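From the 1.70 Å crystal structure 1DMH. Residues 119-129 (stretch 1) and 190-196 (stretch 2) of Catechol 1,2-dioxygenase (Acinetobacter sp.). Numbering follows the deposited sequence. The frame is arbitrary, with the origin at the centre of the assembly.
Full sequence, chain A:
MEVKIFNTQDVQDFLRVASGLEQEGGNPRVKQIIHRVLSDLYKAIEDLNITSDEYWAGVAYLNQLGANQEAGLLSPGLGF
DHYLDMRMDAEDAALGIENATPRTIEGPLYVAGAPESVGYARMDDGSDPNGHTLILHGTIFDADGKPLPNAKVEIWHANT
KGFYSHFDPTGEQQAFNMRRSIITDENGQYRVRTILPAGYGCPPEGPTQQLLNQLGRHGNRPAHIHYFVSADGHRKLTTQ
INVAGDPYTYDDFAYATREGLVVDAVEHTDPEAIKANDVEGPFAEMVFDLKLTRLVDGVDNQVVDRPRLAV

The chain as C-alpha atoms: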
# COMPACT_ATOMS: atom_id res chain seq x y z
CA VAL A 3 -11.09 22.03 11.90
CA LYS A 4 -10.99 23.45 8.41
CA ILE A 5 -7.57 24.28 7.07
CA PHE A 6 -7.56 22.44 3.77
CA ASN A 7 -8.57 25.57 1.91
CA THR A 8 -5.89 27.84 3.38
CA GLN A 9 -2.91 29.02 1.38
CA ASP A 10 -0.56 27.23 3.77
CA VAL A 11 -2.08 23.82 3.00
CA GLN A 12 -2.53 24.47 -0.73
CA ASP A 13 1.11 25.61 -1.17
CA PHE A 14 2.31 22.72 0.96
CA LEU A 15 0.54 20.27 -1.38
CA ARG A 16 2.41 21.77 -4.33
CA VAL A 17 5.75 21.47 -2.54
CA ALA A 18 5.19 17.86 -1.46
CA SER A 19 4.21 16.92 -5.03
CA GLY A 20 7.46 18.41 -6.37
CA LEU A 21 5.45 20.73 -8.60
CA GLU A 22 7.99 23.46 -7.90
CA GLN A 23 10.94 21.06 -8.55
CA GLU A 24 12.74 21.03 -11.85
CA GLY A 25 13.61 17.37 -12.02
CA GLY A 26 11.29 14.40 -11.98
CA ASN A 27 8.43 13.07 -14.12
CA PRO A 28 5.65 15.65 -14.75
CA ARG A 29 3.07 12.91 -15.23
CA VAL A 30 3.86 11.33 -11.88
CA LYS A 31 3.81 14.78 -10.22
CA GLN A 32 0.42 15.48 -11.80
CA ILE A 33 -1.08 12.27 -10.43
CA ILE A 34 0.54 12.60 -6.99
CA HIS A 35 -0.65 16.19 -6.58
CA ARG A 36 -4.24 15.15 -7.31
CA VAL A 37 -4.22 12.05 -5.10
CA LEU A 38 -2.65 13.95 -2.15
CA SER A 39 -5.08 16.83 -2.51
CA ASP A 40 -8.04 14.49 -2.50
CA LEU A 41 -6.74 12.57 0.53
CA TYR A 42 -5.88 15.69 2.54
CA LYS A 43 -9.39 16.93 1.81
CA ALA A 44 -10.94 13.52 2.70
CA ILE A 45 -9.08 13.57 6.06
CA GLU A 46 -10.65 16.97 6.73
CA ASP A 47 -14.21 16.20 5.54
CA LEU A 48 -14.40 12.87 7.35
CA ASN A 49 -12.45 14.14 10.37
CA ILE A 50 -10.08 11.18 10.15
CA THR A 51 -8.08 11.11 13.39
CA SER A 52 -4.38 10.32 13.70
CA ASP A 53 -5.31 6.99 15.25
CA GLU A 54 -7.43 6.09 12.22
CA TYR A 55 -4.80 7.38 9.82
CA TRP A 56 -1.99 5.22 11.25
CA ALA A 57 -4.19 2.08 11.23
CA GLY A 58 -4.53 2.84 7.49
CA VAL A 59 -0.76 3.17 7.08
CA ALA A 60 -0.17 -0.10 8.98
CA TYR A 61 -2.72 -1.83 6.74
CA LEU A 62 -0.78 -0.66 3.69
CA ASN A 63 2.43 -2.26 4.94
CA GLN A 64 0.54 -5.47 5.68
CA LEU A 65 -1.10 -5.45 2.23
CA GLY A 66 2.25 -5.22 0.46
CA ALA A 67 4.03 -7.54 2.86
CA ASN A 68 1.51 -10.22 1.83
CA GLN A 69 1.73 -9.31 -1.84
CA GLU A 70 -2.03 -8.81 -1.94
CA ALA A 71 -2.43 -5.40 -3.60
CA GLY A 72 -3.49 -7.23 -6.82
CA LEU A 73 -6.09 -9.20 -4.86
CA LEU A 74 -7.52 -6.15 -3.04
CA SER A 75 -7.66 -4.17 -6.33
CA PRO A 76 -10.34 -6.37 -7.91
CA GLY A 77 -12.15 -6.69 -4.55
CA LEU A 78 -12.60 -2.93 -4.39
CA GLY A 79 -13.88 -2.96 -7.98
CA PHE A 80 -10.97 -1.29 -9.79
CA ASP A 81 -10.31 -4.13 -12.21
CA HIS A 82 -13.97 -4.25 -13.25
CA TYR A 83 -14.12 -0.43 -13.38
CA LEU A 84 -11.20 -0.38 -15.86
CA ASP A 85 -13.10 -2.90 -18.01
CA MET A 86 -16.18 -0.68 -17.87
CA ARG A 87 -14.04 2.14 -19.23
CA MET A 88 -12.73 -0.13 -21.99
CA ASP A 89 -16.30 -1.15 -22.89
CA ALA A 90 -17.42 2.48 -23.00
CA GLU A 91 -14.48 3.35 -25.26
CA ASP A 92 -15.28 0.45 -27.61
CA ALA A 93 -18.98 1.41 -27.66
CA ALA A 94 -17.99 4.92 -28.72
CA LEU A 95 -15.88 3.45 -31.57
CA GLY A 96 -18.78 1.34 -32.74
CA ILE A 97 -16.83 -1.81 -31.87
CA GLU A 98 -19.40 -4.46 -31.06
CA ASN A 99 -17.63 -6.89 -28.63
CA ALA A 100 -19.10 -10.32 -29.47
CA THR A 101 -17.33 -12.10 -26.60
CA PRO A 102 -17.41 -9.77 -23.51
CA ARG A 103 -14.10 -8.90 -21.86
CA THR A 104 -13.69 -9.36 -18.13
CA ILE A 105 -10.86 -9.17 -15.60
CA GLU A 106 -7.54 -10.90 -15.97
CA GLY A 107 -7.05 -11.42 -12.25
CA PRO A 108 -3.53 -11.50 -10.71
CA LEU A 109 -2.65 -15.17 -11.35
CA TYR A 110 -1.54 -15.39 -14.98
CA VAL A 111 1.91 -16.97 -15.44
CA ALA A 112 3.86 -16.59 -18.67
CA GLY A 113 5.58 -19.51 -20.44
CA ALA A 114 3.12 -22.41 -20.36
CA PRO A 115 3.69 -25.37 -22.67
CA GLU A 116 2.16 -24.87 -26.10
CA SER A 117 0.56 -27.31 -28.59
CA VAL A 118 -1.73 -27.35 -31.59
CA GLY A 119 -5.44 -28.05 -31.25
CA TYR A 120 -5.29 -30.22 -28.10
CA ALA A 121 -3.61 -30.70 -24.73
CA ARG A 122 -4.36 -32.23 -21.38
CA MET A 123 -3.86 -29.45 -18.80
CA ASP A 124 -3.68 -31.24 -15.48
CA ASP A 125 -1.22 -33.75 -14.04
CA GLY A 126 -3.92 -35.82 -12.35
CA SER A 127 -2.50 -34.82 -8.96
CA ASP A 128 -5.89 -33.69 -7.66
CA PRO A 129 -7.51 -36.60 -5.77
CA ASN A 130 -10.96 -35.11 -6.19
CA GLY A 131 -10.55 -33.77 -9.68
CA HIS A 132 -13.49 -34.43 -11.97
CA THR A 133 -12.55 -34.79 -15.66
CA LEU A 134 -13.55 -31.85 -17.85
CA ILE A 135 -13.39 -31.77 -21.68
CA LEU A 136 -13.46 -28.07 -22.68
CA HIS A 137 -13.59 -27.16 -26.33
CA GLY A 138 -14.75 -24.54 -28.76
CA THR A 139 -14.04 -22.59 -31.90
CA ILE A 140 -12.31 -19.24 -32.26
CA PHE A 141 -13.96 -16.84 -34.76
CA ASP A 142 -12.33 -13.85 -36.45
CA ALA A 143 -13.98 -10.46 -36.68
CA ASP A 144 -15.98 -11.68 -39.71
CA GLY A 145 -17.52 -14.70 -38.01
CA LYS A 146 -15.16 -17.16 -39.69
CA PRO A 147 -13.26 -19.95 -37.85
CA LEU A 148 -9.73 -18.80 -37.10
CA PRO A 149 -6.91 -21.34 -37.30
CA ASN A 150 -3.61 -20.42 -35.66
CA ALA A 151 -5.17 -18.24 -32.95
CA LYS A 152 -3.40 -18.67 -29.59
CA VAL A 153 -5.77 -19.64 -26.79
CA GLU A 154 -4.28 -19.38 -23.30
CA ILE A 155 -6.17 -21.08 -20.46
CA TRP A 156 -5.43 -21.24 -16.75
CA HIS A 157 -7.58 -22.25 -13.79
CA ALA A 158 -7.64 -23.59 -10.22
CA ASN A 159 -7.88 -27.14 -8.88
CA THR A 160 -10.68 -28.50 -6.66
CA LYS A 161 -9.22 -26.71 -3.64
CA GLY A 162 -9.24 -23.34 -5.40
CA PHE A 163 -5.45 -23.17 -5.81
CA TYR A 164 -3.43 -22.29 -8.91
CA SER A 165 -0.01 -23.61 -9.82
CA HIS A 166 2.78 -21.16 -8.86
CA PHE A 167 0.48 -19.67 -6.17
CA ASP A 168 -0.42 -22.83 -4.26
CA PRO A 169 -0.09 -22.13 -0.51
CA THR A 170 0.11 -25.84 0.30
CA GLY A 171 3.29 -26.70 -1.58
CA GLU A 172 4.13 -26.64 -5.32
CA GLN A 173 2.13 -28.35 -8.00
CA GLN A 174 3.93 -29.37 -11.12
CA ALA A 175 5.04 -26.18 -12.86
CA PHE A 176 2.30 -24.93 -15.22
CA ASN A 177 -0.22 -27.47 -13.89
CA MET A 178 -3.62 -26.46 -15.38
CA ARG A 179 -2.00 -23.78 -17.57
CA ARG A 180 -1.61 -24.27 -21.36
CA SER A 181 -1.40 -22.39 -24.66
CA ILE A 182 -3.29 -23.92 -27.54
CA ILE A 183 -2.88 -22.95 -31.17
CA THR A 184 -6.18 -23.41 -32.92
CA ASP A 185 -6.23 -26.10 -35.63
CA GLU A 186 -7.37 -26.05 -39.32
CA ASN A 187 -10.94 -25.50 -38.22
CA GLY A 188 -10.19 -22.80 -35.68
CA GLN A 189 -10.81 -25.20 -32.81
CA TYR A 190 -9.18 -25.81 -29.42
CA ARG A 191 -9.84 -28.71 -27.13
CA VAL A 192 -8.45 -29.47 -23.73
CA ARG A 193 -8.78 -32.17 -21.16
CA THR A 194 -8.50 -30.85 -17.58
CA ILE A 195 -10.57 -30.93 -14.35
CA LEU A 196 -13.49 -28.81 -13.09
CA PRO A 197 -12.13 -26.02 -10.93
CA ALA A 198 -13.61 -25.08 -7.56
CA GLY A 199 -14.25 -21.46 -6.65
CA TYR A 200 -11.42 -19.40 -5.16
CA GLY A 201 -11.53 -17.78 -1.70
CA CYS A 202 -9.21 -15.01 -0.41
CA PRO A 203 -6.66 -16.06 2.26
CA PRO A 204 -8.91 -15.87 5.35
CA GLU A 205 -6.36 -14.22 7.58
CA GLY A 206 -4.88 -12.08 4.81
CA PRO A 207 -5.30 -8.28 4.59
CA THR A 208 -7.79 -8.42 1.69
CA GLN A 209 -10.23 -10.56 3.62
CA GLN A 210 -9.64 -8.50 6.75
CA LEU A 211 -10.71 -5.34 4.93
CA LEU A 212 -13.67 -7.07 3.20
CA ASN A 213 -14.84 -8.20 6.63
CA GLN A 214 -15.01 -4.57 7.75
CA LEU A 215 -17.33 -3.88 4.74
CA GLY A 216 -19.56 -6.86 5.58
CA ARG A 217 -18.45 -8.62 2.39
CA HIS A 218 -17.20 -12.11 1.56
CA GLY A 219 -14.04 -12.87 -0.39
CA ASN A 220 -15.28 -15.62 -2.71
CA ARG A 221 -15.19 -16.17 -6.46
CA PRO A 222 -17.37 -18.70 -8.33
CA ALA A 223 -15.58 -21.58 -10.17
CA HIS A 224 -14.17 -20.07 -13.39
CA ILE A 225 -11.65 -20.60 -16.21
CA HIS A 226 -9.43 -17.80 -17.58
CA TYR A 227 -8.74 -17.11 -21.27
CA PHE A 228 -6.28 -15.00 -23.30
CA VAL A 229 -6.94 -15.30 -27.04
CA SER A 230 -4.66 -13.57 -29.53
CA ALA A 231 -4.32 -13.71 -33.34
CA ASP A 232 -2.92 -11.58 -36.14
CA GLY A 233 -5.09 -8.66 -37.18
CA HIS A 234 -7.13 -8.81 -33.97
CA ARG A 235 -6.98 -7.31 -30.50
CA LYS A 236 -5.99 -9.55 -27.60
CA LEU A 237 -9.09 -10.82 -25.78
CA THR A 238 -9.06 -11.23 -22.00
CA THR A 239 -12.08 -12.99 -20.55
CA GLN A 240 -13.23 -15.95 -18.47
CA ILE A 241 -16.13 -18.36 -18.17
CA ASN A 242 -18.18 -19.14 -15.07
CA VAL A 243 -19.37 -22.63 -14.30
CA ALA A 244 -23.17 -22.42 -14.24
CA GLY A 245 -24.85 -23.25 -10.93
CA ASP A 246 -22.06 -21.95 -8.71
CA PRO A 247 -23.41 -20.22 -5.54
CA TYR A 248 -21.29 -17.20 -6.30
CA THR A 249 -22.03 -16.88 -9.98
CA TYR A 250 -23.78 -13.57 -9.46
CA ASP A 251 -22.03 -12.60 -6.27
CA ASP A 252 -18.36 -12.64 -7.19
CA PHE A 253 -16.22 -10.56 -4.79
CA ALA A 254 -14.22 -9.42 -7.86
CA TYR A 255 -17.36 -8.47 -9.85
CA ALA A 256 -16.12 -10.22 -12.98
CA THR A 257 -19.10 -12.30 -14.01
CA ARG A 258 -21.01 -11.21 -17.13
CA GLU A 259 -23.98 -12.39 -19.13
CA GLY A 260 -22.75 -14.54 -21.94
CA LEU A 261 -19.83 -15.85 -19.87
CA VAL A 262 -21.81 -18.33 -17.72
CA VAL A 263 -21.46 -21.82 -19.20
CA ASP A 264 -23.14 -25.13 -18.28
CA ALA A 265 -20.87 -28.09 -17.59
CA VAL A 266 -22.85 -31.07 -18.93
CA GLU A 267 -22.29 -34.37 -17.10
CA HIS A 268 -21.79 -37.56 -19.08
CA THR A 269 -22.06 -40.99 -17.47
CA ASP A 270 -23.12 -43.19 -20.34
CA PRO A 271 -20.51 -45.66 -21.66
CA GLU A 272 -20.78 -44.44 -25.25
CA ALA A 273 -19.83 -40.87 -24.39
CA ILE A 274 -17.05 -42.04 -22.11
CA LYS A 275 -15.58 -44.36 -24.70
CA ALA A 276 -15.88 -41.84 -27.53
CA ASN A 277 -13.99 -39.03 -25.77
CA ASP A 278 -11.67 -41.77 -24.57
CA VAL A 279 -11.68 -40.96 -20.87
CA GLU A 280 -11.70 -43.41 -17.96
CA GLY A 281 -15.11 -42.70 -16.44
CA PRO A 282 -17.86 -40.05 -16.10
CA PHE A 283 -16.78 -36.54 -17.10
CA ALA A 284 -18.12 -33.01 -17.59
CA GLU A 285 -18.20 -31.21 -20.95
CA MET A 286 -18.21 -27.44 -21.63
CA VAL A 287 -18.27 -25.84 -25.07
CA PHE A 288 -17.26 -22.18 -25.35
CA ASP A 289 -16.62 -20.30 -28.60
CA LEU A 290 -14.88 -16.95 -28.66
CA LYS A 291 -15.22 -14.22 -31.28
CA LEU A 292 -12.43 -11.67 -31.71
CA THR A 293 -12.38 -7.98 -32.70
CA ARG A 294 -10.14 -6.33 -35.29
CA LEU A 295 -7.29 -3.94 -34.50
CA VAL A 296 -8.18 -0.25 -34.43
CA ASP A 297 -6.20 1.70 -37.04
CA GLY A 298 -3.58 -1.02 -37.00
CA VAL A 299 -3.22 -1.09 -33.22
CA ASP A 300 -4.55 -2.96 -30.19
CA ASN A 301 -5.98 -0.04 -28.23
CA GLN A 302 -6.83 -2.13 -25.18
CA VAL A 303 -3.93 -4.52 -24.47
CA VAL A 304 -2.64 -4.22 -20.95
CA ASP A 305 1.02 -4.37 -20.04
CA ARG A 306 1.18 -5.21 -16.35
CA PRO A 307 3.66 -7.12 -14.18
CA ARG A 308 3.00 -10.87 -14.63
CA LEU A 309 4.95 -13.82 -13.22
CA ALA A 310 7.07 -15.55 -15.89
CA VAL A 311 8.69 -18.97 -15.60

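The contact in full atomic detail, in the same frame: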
# COMPACT_ATOMS: atom_id res chain seq x y z
N GLY A 119 -4.12 -27.46 -31.38
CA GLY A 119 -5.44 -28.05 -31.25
C GLY A 119 -5.88 -28.79 -29.99
O GLY A 119 -7.06 -28.76 -29.67
N TYR A 120 -4.95 -29.42 -29.28
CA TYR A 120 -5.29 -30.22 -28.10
C TYR A 120 -4.17 -30.34 -27.07
O TYR A 120 -2.99 -30.31 -27.40
CB TYR A 120 -5.68 -31.64 -28.57
CG TYR A 120 -5.76 -32.65 -27.44
CD1 TYR A 120 -6.87 -32.70 -26.60
CD2 TYR A 120 -4.67 -33.47 -27.13
CE1 TYR A 120 -6.90 -33.51 -25.46
CE2 TYR A 120 -4.68 -34.29 -25.98
CZ TYR A 120 -5.80 -34.30 -25.15
OH TYR A 120 -5.81 -35.07 -24.01
N ALA A 121 -4.56 -30.50 -25.81
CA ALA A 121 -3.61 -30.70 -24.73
C ALA A 121 -4.39 -31.11 -23.50
O ALA A 121 -5.57 -30.77 -23.36
CB ALA A 121 -2.83 -29.43 -24.41
N ARG A 122 -3.75 -31.89 -22.65
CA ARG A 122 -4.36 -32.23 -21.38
C ARG A 122 -3.67 -31.20 -20.47
O ARG A 122 -2.46 -31.03 -20.54
CB ARG A 122 -4.03 -33.65 -20.94
CG ARG A 122 -4.45 -33.85 -19.49
CD ARG A 122 -4.42 -35.28 -19.03
NE ARG A 122 -4.75 -35.30 -17.62
CZ ARG A 122 -4.94 -36.40 -16.90
NH1 ARG A 122 -4.83 -37.60 -17.47
NH2 ARG A 122 -5.22 -36.29 -15.61
N MET A 123 -4.43 -30.50 -19.64
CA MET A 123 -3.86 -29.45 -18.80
C MET A 123 -3.42 -29.81 -17.40
O MET A 123 -2.58 -29.13 -16.81
CB MET A 123 -4.86 -28.31 -18.64
CG MET A 123 -5.40 -27.79 -19.93
SD MET A 123 -6.50 -26.39 -19.62
CE MET A 123 -5.41 -25.24 -18.75
N ASP A 124 -4.00 -30.87 -16.85
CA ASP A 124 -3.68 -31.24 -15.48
C ASP A 124 -2.79 -32.46 -15.41
O ASP A 124 -2.72 -33.24 -16.37
CB ASP A 124 -4.97 -31.52 -14.72
CG ASP A 124 -5.60 -32.83 -15.15
OD1 ASP A 124 -5.98 -32.97 -16.34
OD2 ASP A 124 -5.70 -33.74 -14.30
N ASP A 125 -2.12 -32.62 -14.27
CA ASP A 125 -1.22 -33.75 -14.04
C ASP A 125 -1.88 -34.84 -13.22
O ASP A 125 -1.18 -35.69 -12.68
CB ASP A 125 0.04 -33.28 -13.30
CG ASP A 125 -0.25 -32.75 -11.90
OD1 ASP A 125 -1.41 -32.85 -11.44
OD2 ASP A 125 0.69 -32.24 -11.25
N GLY A 126 -3.20 -34.81 -13.12
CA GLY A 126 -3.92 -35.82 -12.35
C GLY A 126 -3.53 -35.90 -10.87
O GLY A 126 -3.80 -36.89 -10.21
N SER A 127 -2.90 -34.85 -10.36
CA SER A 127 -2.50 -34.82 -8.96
C SER A 127 -3.64 -34.47 -8.01
O SER A 127 -3.47 -34.55 -6.79
CB SER A 127 -1.37 -33.81 -8.76
OG SER A 127 -1.80 -32.51 -9.11
N ASP A 128 -4.79 -34.05 -8.54
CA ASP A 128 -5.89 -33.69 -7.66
C ASP A 128 -6.75 -34.93 -7.41
O ASP A 128 -7.44 -35.42 -8.30
CB ASP A 128 -6.75 -32.57 -8.29
CG ASP A 128 -7.67 -31.90 -7.26
OD1 ASP A 128 -8.26 -32.62 -6.42
OD2 ASP A 128 -7.82 -30.67 -7.29
N PRO A 129 -6.75 -35.42 -6.16
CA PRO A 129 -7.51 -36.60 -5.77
C PRO A 129 -8.98 -36.48 -6.07
O PRO A 129 -9.62 -37.46 -6.45
CB PRO A 129 -7.25 -36.68 -4.26
CG PRO A 129 -5.85 -36.12 -4.16
CD PRO A 129 -6.05 -34.87 -4.99
N TYR A 190 -10.10 -25.50 -30.52
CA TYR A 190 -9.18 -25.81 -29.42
C TYR A 190 -9.93 -26.83 -28.58
O TYR A 190 -11.16 -26.84 -28.53
CB TYR A 190 -8.86 -24.55 -28.59
CG TYR A 190 -10.01 -24.04 -27.74
CD1 TYR A 190 -10.98 -23.19 -28.28
CD2 TYR A 190 -10.15 -24.44 -26.42
CE1 TYR A 190 -12.08 -22.75 -27.52
CE2 TYR A 190 -11.24 -24.01 -25.65
CZ TYR A 190 -12.20 -23.17 -26.20
OH TYR A 190 -13.28 -22.75 -25.45
N ARG A 191 -9.20 -27.72 -27.95
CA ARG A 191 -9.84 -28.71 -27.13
C ARG A 191 -8.87 -29.07 -26.04
O ARG A 191 -7.69 -29.29 -26.30
CB ARG A 191 -10.19 -29.93 -27.97
CG ARG A 191 -10.84 -31.05 -27.19
CD ARG A 191 -11.11 -32.22 -28.12
NE ARG A 191 -11.43 -33.46 -27.39
CZ ARG A 191 -12.67 -33.88 -27.11
NH1 ARG A 191 -13.72 -33.17 -27.53
NH2 ARG A 191 -12.84 -35.03 -26.44
N VAL A 192 -9.34 -29.09 -24.80
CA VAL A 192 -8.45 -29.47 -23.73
C VAL A 192 -9.11 -30.44 -22.81
O VAL A 192 -10.34 -30.47 -22.70
CB VAL A 192 -7.98 -28.28 -22.86
CG1 VAL A 192 -7.20 -27.36 -23.69
CG2 VAL A 192 -9.17 -27.56 -22.25
N ARG A 193 -8.29 -31.26 -22.17
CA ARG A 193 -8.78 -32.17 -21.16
C ARG A 193 -8.16 -31.63 -19.85
O ARG A 193 -6.95 -31.42 -19.76
CB ARG A 193 -8.31 -33.61 -21.42
CG ARG A 193 -8.55 -34.48 -20.20
CD ARG A 193 -8.21 -35.94 -20.41
NE ARG A 193 -8.28 -36.59 -19.10
CZ ARG A 193 -8.22 -37.90 -18.90
NH1 ARG A 193 -8.10 -38.71 -19.92
NH2 ARG A 193 -8.30 -38.38 -17.67
N THR A 194 -9.00 -31.36 -18.85
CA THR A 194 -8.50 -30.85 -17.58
C THR A 194 -9.48 -31.31 -16.49
O THR A 194 -10.09 -32.38 -16.63
CB THR A 194 -8.37 -29.32 -17.63
OG1 THR A 194 -7.73 -28.86 -16.44
CG2 THR A 194 -9.73 -28.65 -17.78
N ILE A 195 -9.60 -30.57 -15.39
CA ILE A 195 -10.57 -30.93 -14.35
C ILE A 195 -11.43 -29.70 -14.04
O ILE A 195 -11.02 -28.57 -14.33
CB ILE A 195 -9.90 -31.42 -13.02
CG1 ILE A 195 -9.00 -30.32 -12.46
CG2 ILE A 195 -9.12 -32.71 -13.25
CD1 ILE A 195 -8.45 -30.63 -11.09
N LEU A 196 -12.61 -29.92 -13.47
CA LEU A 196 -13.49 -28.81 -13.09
C LEU A 196 -12.88 -28.08 -11.92
O LEU A 196 -12.56 -28.69 -10.90
CB LEU A 196 -14.86 -29.30 -12.65
CG LEU A 196 -16.01 -29.29 -13.65
CD1 LEU A 196 -17.25 -29.74 -12.90
CD2 LEU A 196 -16.23 -27.90 -14.22
O HOH W 1 -8.32 -34.52 -16.84

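The two stretches meet as parallel β-strands: the axis of strand 120-122 and that of the strand running through Tyr190 and Arg193 approach to 4.7 Å with 6° between their N-to-C directions. The register pairs Tyr120 with Arg191, Ala121 with Val192 and Arg122 with Arg193, and the contact buries 621 Å², both sides summed.

Backbone hydrogen bonds tie the two strands together, and their geometry improves along the strands. The first two are weak: Arg191 N to Gly119 O spans 2.9 Å but has an N-H...O angle of only 124°, and Ala121 N to Arg191 O is long at 3.4 Å, with an angle of 141°. The next two are well formed, Arg193 N to Ala121 O at 3.0 Å and 159°, and Met123 N to Arg193 O at 2.7 Å and 163°. Donors and acceptors thus alternate in the pattern of a parallel ladder, in which Arg191 and Arg193 each give their N and O to stretch 1. CA-H...O contacts supplement it, the straightest from Tyr120 CA to Arg191 O at 3.1 Å, with 161° at the hydrogen. Gly119, which opens the ladder, has a phi of 64°, a value that favours glycine.

Charged groups are arranged on the sheet face that carries Tyr120, Arg122, Arg191 and Arg193. The guanidinium of Arg122 lies flat on that of Arg193, with centres 4.1 Å apart and planes at 9°. Both side chains are extended, with chi1 to chi3 all t, which carries the two planar groups out side by side. The stack places like charges close together, Arg122 NH1 to Arg193 NH2 at 3.6 Å. Asp124 supplies compensating negative charge: its OD2 forms a salt bridge with Arg122 NH2 at 2.9 Å, and its OD1 accepts from Arg122 NE at 2.9 Å. A water extends this network across the contact, donating to Asp124 OD1 (2.9 Å) and Thr194 O (2.8 Å) and accepting from Arg193 NE (3.1 Å). The carboxylate of Asp124 therefore serves both stretches while itself buried.

Side-chain packing involves the other face and the loop after the strand. Ala121 and Val192 share a face; there Val192 CG2 meets Met123 SD at 3.9 Å in an apolar contact, the flexible thioether reaching a buried branched side chain. Further along, Ile195 points toward stretch 1 and is buried, with CG2 in van der Waals contact with Asp124 OD2 at 3.7 Å and CD1 3.8 Å from Asp128 CB. Its two ends thus touch separate parts of the loop, while Asp125, Gly126 and Ser127 between them make no contact with stretch 2.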